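Local coordinates for uncharacterized protein Atu1656 (Agrobacterium tumefaciens, PDB 2OJH), which is of unknown function but belongs to the TolB family and folds as a six-bladed beta-propeller, at residues E45-P51 with N88-P94; G96-I101 with Y113-S117; E172-G177 with F189-R193. All blocks are in the same frame, centred on the assembly; numbering follows the deposited sequence.

Contact 1 (E45-P51 with N88-P94)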
loop_
_atom_site.group_PDB
_atom_site.type_symbol
_atom_site.label_atom_id
_atom_site.label_comp_id
_atom_site.label_asym_id
_atom_site.label_seq_id
_atom_site.Cartn_x
_atom_site.Cartn_y
_atom_site.Cartn_z
ATOM N N GLU A 45 -10.959 -3.450 0.808
ATOM C CA GLU A 45 -9.520 -3.654 0.980
ATOM C C GLU A 45 -8.682 -2.402 0.871
ATOM O O GLU A 45 -9.025 -1.487 0.135
ATOM C CB GLU A 45 -9.025 -4.700 -0.052
ATOM C CG GLU A 45 -9.740 -6.063 0.125
ATOM C CD GLU A 45 -9.199 -7.165 -0.737
ATOM O OE1 GLU A 45 -8.178 -7.766 -0.340
ATOM O OE2 GLU A 45 -9.829 -7.480 -1.784
ATOM N N ALA A 46 -7.566 -2.382 1.599
ATOM C CA ALA A 46 -6.422 -1.503 1.225
ATOM C C ALA A 46 -6.701 0.004 1.122
ATOM O O ALA A 46 -6.599 0.628 0.036
ATOM C CB ALA A 46 -5.732 -2.047 -0.075
ATOM N N PRO A 47 -7.053 0.623 2.264
ATOM C CA PRO A 47 -7.403 2.048 2.217
ATOM C C PRO A 47 -6.189 2.977 1.972
ATOM O O PRO A 47 -5.106 2.762 2.551
ATOM C CB PRO A 47 -8.005 2.290 3.614
ATOM C CG PRO A 47 -7.317 1.286 4.501
ATOM C CD PRO A 47 -7.155 0.058 3.625
ATOM N N ASN A 48 -6.389 3.970 1.098
ATOM C CA ASN A 48 -5.582 5.201 1.063
ATOM C C ASN A 48 -6.349 6.302 1.795
ATOM O O ASN A 48 -7.572 6.232 1.943
ATOM C CB ASN A 48 -5.440 5.759 -0.377
ATOM C CG ASN A 48 -4.859 4.775 -1.363
ATOM O OD1 ASN A 48 -5.457 4.528 -2.403
ATOM N ND2 ASN A 48 -3.693 4.206 -1.057
ATOM N N TRP A 49 -5.633 7.347 2.212
ATOM C CA TRP A 49 -6.256 8.473 2.875
ATOM C C TRP A 49 -5.986 9.692 2.041
ATOM O O TRP A 49 -4.824 9.972 1.733
ATOM C CB TRP A 49 -5.628 8.643 4.259
ATOM C CG TRP A 49 -6.452 9.428 5.271
ATOM C CD1 TRP A 49 -7.139 10.617 5.075
ATOM C CD2 TRP A 49 -6.620 9.090 6.655
ATOM N NE1 TRP A 49 -7.710 11.030 6.271
ATOM C CE2 TRP A 49 -7.401 10.110 7.250
ATOM C CE3 TRP A 49 -6.149 8.029 7.460
ATOM C CZ2 TRP A 49 -7.757 10.085 8.617
ATOM C CZ3 TRP A 49 -6.508 8.003 8.809
ATOM C CH2 TRP A 49 -7.298 9.030 9.372
ATOM N N SER A 50 -7.039 10.410 1.674
ATOM C CA SER A 50 -6.921 11.561 0.798
ATOM C C SER A 50 -6.030 12.650 1.397
ATOM O O SER A 50 -6.011 12.841 2.615
ATOM C CB SER A 50 -8.298 12.110 0.456
ATOM O OG SER A 50 -8.850 12.898 1.489
ATOM N N PRO A 51 -5.254 13.348 0.543
ATOM C CA PRO A 51 -4.342 14.367 1.056
ATOM C C PRO A 51 -5.022 15.548 1.708
ATOM O O PRO A 51 -4.382 16.230 2.493
ATOM C CB PRO A 51 -3.556 14.816 -0.190
ATOM C CG PRO A 51 -3.771 13.800 -1.180
ATOM C CD PRO A 51 -5.105 13.175 -0.909
ATOM N N ASN A 88 -5.548 -4.488 -5.102
ATOM C CA ASN A 88 -5.361 -3.748 -3.833
ATOM C C ASN A 88 -4.252 -2.702 -3.814
ATOM O O ASN A 88 -3.952 -2.158 -2.753
ATOM C CB ASN A 88 -5.019 -4.702 -2.703
ATOM C CG ASN A 88 -6.167 -5.583 -2.315
ATOM O OD1 ASN A 88 -7.200 -5.670 -3.021
ATOM N ND2 ASN A 88 -6.011 -6.247 -1.171
ATOM N N ASP A 89 -3.656 -2.432 -4.977
ATOM C CA ASP A 89 -2.442 -1.612 -5.072
ATOM C C ASP A 89 -2.795 -0.363 -5.836
ATOM O O ASP A 89 -2.927 -0.396 -7.059
ATOM C CB ASP A 89 -1.335 -2.396 -5.790
ATOM C CG ASP A 89 -1.022 -3.727 -5.143
ATOM O OD1 ASP A 89 -0.951 -3.841 -3.887
ATOM O OD2 ASP A 89 -0.776 -4.693 -5.902
ATOM N N HIS A 90 -2.974 0.740 -5.112
ATOM C CA HIS A 90 -3.522 1.965 -5.696
ATOM C C HIS A 90 -3.148 3.116 -4.783
ATOM O O HIS A 90 -2.747 2.910 -3.661
ATOM C CB HIS A 90 -5.057 1.886 -5.872
ATOM C CG HIS A 90 -5.801 1.374 -4.662
ATOM N ND1 HIS A 90 -6.053 2.161 -3.555
ATOM C CD2 HIS A 90 -6.374 0.173 -4.405
ATOM C CE1 HIS A 90 -6.717 1.455 -2.657
ATOM N NE2 HIS A 90 -6.933 0.247 -3.151
ATOM N N GLY A 91 -3.301 4.349 -5.223
ATOM C CA GLY A 91 -2.879 5.430 -4.354
ATOM C C GLY A 91 -3.344 6.740 -4.915
ATOM O O GLY A 91 -3.991 6.762 -5.969
ATOM N N ILE A 92 -3.050 7.805 -4.180
ATOM C CA ILE A 92 -3.539 9.161 -4.500
ATOM C C ILE A 92 -2.312 10.077 -4.540
ATOM O O ILE A 92 -1.371 9.923 -3.710
ATOM C CB ILE A 92 -4.552 9.650 -3.438
ATOM C CG1 ILE A 92 -5.703 8.641 -3.213
ATOM C CG2 ILE A 92 -5.138 10.999 -3.813
ATOM C CD1 ILE A 92 -6.647 9.075 -2.058
ATOM N N SER A 93 -2.253 10.955 -5.528
ATOM C CA SER A 93 -1.105 11.829 -5.713
ATOM C C SER A 93 -1.093 12.862 -4.596
ATOM O O SER A 93 -2.147 13.192 -4.051
ATOM C CB SER A 93 -1.196 12.550 -7.065
ATOM O OG SER A 93 -2.333 13.376 -7.049
ATOM N N PRO A 94 0.096 13.402 -4.257
ATOM C CA PRO A 94 0.188 14.307 -3.108
ATOM C C PRO A 94 -0.721 15.524 -3.263
ATOM O O PRO A 94 -1.275 16.029 -2.271
ATOM C CB PRO A 94 1.666 14.724 -3.116
ATOM C CG PRO A 94 2.387 13.560 -3.762
ATOM C CD PRO A 94 1.411 13.187 -4.887
#
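Asn-48 and His-90 join the innermost strands of two consecutive blades of the beta-propeller, 45-49 and 91-92, whose segments run almost parallel without pairing their backbones. Two hydrogen bonds tie the residues, one between side chains and one from the Asn-48 amide to the His-90 backbone. ND1 of His-90 gives its hydrogen to OD1 of Asn-48 at 2.7 Å, the oxygen lying at the imidazole edge and in the ring plane, while ND2 of Asn-48 reaches the backbone O of His-90 at 3.1 Å from above that carbonyl plane. Amide and ring stand at right angles to each other. The ring is lifted toward the neighbouring blade because CG of His-90 sits between its backbone N and carbonyl carbon (chi1 47°); its far nitrogen, NE2, bonds OD1 of Asn-59, so both ring nitrogens are engaged and the rotation of the ring is fixed. ND2 of Asn-48 has a second acceptor in the carbonyl O of Pro-277, far along the chain. At the N-terminal ends, ND2 of Asn-88 points to OE1 of Glu-45 at 2.8 Å, nearly straight (172°), the oxygen in the amide plane but approached from above the carboxylate, whose plane is perpendicular to the amide. OE1 also forms a salt bridge with Arg-245, which probably favours the charged carboxylate, and OD1 of Asn-88 accepts from ND2 of Asn-59. Between these polar groups CB of Ala-46 packs on CB of Asn-88 at 3.8 Å. Toward the other end the contact turns apolar. Ile-92, its chain extended to CD1, brings that methyl against CB of Asn-48 and to 3.8 Å from CA of Ser-50. Its other branch, CG2, touches CD of Pro-51 at 3.6 Å.

Contact 2 (G96-I101 with Y113-S117)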
loop_
_atom_site.group_PDB
_atom_site.type_symbol
_atom_site.label_atom_id
_atom_site.label_comp_id
_atom_site.label_asym_id
_atom_site.label_seq_id
_atom_site.Cartn_x
_atom_site.Cartn_y
_atom_site.Cartn_z
ATOM N N GLY A 96 -3.515 15.458 -4.654
ATOM C CA GLY A 96 -4.885 14.961 -4.626
ATOM C C GLY A 96 -5.641 14.891 -5.944
ATOM O O GLY A 96 -6.796 14.424 -5.948
ATOM N N ALA A 97 -5.016 15.331 -7.053
ATOM C CA ALA A 97 -5.694 15.375 -8.353
ATOM C C ALA A 97 -5.695 14.075 -9.163
ATOM O O ALA A 97 -6.435 13.979 -10.146
ATOM C CB ALA A 97 -5.148 16.545 -9.221
ATOM N N LEU A 98 -4.868 13.097 -8.777
ATOM C CA LEU A 98 -4.755 11.847 -9.533
ATOM C C LEU A 98 -4.835 10.628 -8.662
ATOM O O LEU A 98 -4.358 10.645 -7.526
ATOM C CB LEU A 98 -3.421 11.766 -10.294
ATOM C CG LEU A 98 -3.158 12.777 -11.416
ATOM C CD1 LEU A 98 -1.776 12.572 -11.974
ATOM C CD2 LEU A 98 -4.207 12.761 -12.566
ATOM N N TYR A 99 -5.406 9.569 -9.235
ATOM C CA TYR A 99 -5.345 8.231 -8.672
ATOM C C TYR A 99 -4.429 7.357 -9.522
ATOM O O TYR A 99 -4.354 7.501 -10.739
ATOM C CB TYR A 99 -6.742 7.593 -8.653
ATOM C CG TYR A 99 -7.761 8.198 -7.711
ATOM C CD1 TYR A 99 -7.385 9.069 -6.682
ATOM C CD2 TYR A 99 -9.106 7.851 -7.819
ATOM C CE1 TYR A 99 -8.346 9.621 -5.807
ATOM C CE2 TYR A 99 -10.075 8.395 -6.958
ATOM C CZ TYR A 99 -9.685 9.271 -5.949
ATOM O OH TYR A 99 -10.637 9.792 -5.099
ATOM N N ALA A 100 -3.734 6.442 -8.872
ATOM C CA ALA A 100 -3.012 5.412 -9.572
ATOM C C ALA A 100 -3.659 4.084 -9.201
ATOM O O ALA A 100 -3.938 3.825 -7.997
ATOM C CB ALA A 100 -1.557 5.441 -9.173
ATOM N N ILE A 101 -3.915 3.250 -10.213
ATOM C CA ILE A 101 -4.578 1.943 -9.989
ATOM C C ILE A 101 -3.785 0.863 -10.691
ATOM O O ILE A 101 -2.973 1.156 -11.579
ATOM C CB ILE A 101 -6.034 1.933 -10.527
ATOM C CG1 ILE A 101 -6.041 2.245 -12.024
ATOM C CG2 ILE A 101 -6.910 2.985 -9.780
ATOM C CD1 ILE A 101 -7.473 2.249 -12.695
ATOM N N TYR A 113 -2.095 2.254 -14.074
ATOM C CA TYR A 113 -2.671 3.404 -14.809
ATOM C C TYR A 113 -2.783 4.595 -13.859
ATOM O O TYR A 113 -2.835 4.413 -12.642
ATOM C CB TYR A 113 -4.079 3.083 -15.299
ATOM C CG TYR A 113 -4.177 1.884 -16.220
ATOM C CD1 TYR A 113 -4.181 0.580 -15.710
ATOM C CD2 TYR A 113 -4.299 2.064 -17.593
ATOM C CE1 TYR A 113 -4.263 -0.521 -16.571
ATOM C CE2 TYR A 113 -4.406 0.988 -18.459
ATOM C CZ TYR A 113 -4.378 -0.304 -17.935
ATOM O OH TYR A 113 -4.481 -1.362 -18.802
ATOM N N LEU A 114 -2.859 5.801 -14.410
ATOM C CA LEU A 114 -3.237 6.999 -13.652
ATOM C C LEU A 114 -4.560 7.471 -14.215
ATOM O O LEU A 114 -4.834 7.247 -15.385
ATOM C CB LEU A 114 -2.226 8.147 -13.869
ATOM C CG LEU A 114 -0.756 7.855 -13.522
ATOM C CD1 LEU A 114 0.039 9.145 -13.635
ATOM C CD2 LEU A 114 -0.645 7.271 -12.152
ATOM N N LEU A 115 -5.380 8.104 -13.382
ATOM C CA LEU A 115 -6.624 8.716 -13.835
ATOM C C LEU A 115 -6.960 9.931 -12.947
ATOM O O LEU A 115 -6.377 10.091 -11.880
ATOM C CB LEU A 115 -7.773 7.695 -13.846
ATOM C CG LEU A 115 -8.288 7.217 -12.494
ATOM C CD1 LEU A 115 -9.792 6.933 -12.565
ATOM C CD2 LEU A 115 -7.474 5.999 -12.092
ATOM N N PRO A 116 -7.870 10.811 -13.403
ATOM C CA PRO A 116 -8.225 11.913 -12.499
ATOM C C PRO A 116 -8.865 11.413 -11.193
ATOM O O PRO A 116 -9.602 10.421 -11.200
ATOM C CB PRO A 116 -9.260 12.703 -13.297
ATOM C CG PRO A 116 -8.983 12.348 -14.765
ATOM C CD PRO A 116 -8.605 10.889 -14.683
ATOM N N SER A 117 -8.618 12.096 -10.079
ATOM C CA SER A 117 -9.194 11.645 -8.797
ATOM C C SER A 117 -10.722 11.825 -8.736
ATOM O O SER A 117 -11.419 11.264 -7.882
ATOM C CB SER A 117 -8.524 12.365 -7.644
ATOM O OG SER A 117 -8.768 13.735 -7.759
#
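CA of Ser-117 sits over the centre of the Tyr-99 ring, 3.5 Å from its centroid and almost on the normal, a CH-pi contact, with CB of Ser-117 over the same face, 3.3 Å from CE1 of Tyr-99. From there OG of Ser-117 donates to O of Gly-96 at 2.8 Å, in the carbonyl plane and on a lone pair; chi1 of 62° sets the hydroxyl between the serine's own N and carbonyl carbon, toward Gly-96, in the loop before strand 98-103. Its backbone N bonds O of Ala-97. Beyond this end the strands 98-103 and 111-116 pair as an antiparallel hairpin, with Tyr-99 and Leu-115, then Ile-101 and Tyr-113, as hydrogen-bonded pairs, each making two N-H to O bonds of 2.9 Å between N and O of its two residues. Side chains sort by face. On one, CD2 of Leu-115 fills the angle between CB of Tyr-99 and CD1 of Ile-101, 3.8 Å from the latter, and CG1 of Ile-101 meets CB of Tyr-113; on the other, CD2 of Leu-114 lies 3.6 Å from CB of Ala-100. Further out, the Ala-100 and Leu-114 face rests on Trp-136 of the next blade. The Tyr-99 hydroxyl bonds Tyr-55 and Arg-66 of the preceding blade, and NH1 of the same arginine donates to O of Ser-117, while OH of Tyr-113 bonds OE1 of Glu-106 and its ring meets Phe-82 edge-to-face. Thus backbone bonds hold this blade's middle strands together under apolar cover on both faces, whereas Tyr-55 and Arg-66 link the Tyr-99 and Ser-117 end to the blade before it by polar bonds.

Contact 3 (E172-G177 with F189-R193)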
loop_
_atom_site.group_PDB
_atom_site.type_symbol
_atom_site.label_atom_id
_atom_site.label_comp_id
_atom_site.label_asym_id
_atom_site.label_seq_id
_atom_site.Cartn_x
_atom_site.Cartn_y
_atom_site.Cartn_z
ATOM N N GLU A 172 17.743 -9.787 -5.881
ATOM C CA GLU A 172 18.198 -10.239 -4.572
ATOM C C GLU A 172 16.941 -10.613 -3.788
ATOM O O GLU A 172 16.291 -9.750 -3.225
ATOM C CB GLU A 172 18.959 -9.127 -3.828
ATOM C CG GLU A 172 20.186 -8.565 -4.567
ATOM C CD GLU A 172 19.825 -7.339 -5.418
ATOM O OE1 GLU A 172 18.640 -6.989 -5.496
ATOM O OE2 GLU A 172 20.731 -6.721 -6.011
ATOM N N GLY A 173 16.586 -11.892 -3.791
ATOM C CA GLY A 173 15.323 -12.333 -3.204
ATOM C C GLY A 173 14.154 -11.825 -4.014
ATOM O O GLY A 173 14.350 -11.253 -5.089
ATOM N N ARG A 174 12.934 -12.055 -3.531
ATOM C CA ARG A 174 11.762 -11.375 -4.111
ATOM C C ARG A 174 11.574 -10.052 -3.374
ATOM O O ARG A 174 11.722 -9.991 -2.167
ATOM C CB ARG A 174 10.488 -12.218 -3.983
ATOM C CG ARG A 174 10.612 -13.639 -4.510
ATOM C CD ARG A 174 9.269 -14.341 -4.397
ATOM N NE ARG A 174 9.275 -15.604 -5.121
ATOM C CZ ARG A 174 8.246 -16.448 -5.172
ATOM N NH1 ARG A 174 7.118 -16.164 -4.546
ATOM N NH2 ARG A 174 8.365 -17.576 -5.836
ATOM N N ASN A 175 11.245 -8.997 -4.098
ATOM C CA ASN A 175 11.163 -7.673 -3.495
ATOM C C ASN A 175 9.828 -7.089 -3.840
ATOM O O ASN A 175 9.444 -7.087 -5.007
ATOM C CB ASN A 175 12.289 -6.779 -4.016
ATOM C CG ASN A 175 13.634 -7.401 -3.814
ATOM O OD1 ASN A 175 14.137 -7.483 -2.675
ATOM N ND2 ASN A 175 14.215 -7.915 -4.895
ATOM N N ASP A 176 9.129 -6.578 -2.832
ATOM C CA ASP A 176 7.736 -6.192 -3.009
ATOM C C ASP A 176 7.386 -4.989 -2.141
ATOM O O ASP A 176 8.196 -4.542 -1.310
ATOM C CB ASP A 176 6.854 -7.381 -2.633
ATOM C CG ASP A 176 5.484 -7.347 -3.286
ATOM O OD1 ASP A 176 5.016 -6.285 -3.740
ATOM O OD2 ASP A 176 4.871 -8.427 -3.333
ATOM N N GLY A 177 6.191 -4.434 -2.375
ATOM C CA GLY A 177 5.634 -3.374 -1.519
ATOM C C GLY A 177 6.479 -2.143 -1.229
ATOM O O GLY A 177 6.700 -1.821 -0.049
ATOM N N PHE A 189 10.652 -1.229 1.445
ATOM C CA PHE A 189 10.047 -2.363 0.745
ATOM C C PHE A 189 10.349 -3.624 1.557
ATOM O O PHE A 189 11.012 -3.536 2.611
ATOM C CB PHE A 189 10.576 -2.444 -0.709
ATOM C CG PHE A 189 12.049 -2.806 -0.812
ATOM C CD1 PHE A 189 13.051 -1.831 -0.661
ATOM C CD2 PHE A 189 12.426 -4.122 -1.057
ATOM C CE1 PHE A 189 14.392 -2.170 -0.732
ATOM C CE2 PHE A 189 13.793 -4.478 -1.140
ATOM C CZ PHE A 189 14.777 -3.491 -0.966
ATOM N N ASN A 190 9.825 -4.776 1.136
ATOM C CA ASN A 190 10.252 -6.032 1.795
ATOM C C ASN A 190 10.969 -6.985 0.849
ATOM O O ASN A 190 10.759 -6.956 -0.360
ATOM C CB ASN A 190 9.107 -6.734 2.576
ATOM C CG ASN A 190 7.930 -7.171 1.697
ATOM O OD1 ASN A 190 7.723 -6.706 0.572
ATOM N ND2 ASN A 190 7.115 -8.030 2.252
ATOM N N SER A 191 11.838 -7.833 1.394
ATOM C CA SER A 191 12.590 -8.699 0.539
ATOM C C SER A 191 12.734 -10.039 1.237
ATOM O O SER A 191 12.866 -10.091 2.479
ATOM C CB SER A 191 13.969 -8.074 0.275
ATOM O OG SER A 191 14.755 -8.887 -0.572
ATOM N N SER A 192 12.705 -11.116 0.452
ATOM C CA SER A 192 12.864 -12.462 1.007
ATOM C C SER A 192 14.312 -12.908 1.000
ATOM O O SER A 192 14.599 -14.072 1.328
ATOM C CB SER A 192 12.074 -13.476 0.173
ATOM O OG SER A 192 12.571 -13.510 -1.173
ATOM N N ARG A 193 15.229 -12.009 0.652
ATOM C CA ARG A 193 16.626 -12.401 0.459
ATOM C C ARG A 193 17.260 -13.111 1.663
ATOM O O ARG A 193 18.219 -13.872 1.504
ATOM C CB ARG A 193 17.492 -11.226 -0.061
ATOM C CG ARG A 193 17.893 -10.161 0.963
ATOM C CD ARG A 193 18.479 -8.922 0.278
ATOM N NE ARG A 193 17.483 -8.206 -0.528
ATOM C CZ ARG A 193 17.721 -7.104 -1.241
ATOM N NH1 ARG A 193 18.934 -6.562 -1.267
ATOM N NH2 ARG A 193 16.734 -6.531 -1.935
HETATM O O HOH W 1 18.506 -4.871 -3.579
#
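Two torsions converge on one oxygen: Asn-175 turns CG away from its carbonyl carbon (chi1 -55°), and Ser-191 carries OG opposite its backbone N (chi1 -180°). OG of Ser-191 thereby donates to OD1 of Asn-175 at 2.6 Å, while NH2 of Arg-193 reaches the same OD1 at 2.9 Å from the opposite face of the amide. Arg-193, bent at chi3 (66°), folds back so that its NE also bonds OG of Ser-191 at 2.8 Å, nearly straight and in the guanidinium plane. CB of Glu-172 covers one guanidinium face, 3.5 Å from CZ of Arg-193, and Trp-200 adds a cation-pi contact. A water accepts from NH1 of Arg-193 and gives a weak bond to OE1 of Glu-172, whose firmer partner is N of His-170. ND2 of Asn-175 bonds O of Glu-172 and O of Phe-153, fixing the amide's orientation. Alongside, N of Arg-174 gives its hydrogen to OG of Ser-192 at 2.8 Å, and Asp-176 and Asn-190 form a hydrogen-bonded backbone pair. Strands 175-180 and 186-191, which this contact joins at one end, are the first two of a four-stranded antiparallel propeller blade, an up-and-down meander, here within a WD40-like (PD40) repeat.

In the fold
Contacts 1 and 2 are consecutive in the chain, their centres 10 Å apart, and share one blade: strand 91-92 of contact 1 pairs with strand 98-103 of contact 2, with N of Gly-91 2.9 Å from O of Ala-100 and N of Ser-93 2.9 Å from O of Leu-98. Contact 1 joins that blade to the preceding one, its centre 7 Å from that of the chain; contact 2 lies farther out, at 15 Å. Contact 3 belongs to another blade across the molecule, its centre about 26 Å from that of contact 2; an acetic acid molecule, probably from the crystallisation liquor, lies about 3 Å from the Asp-176 side chain.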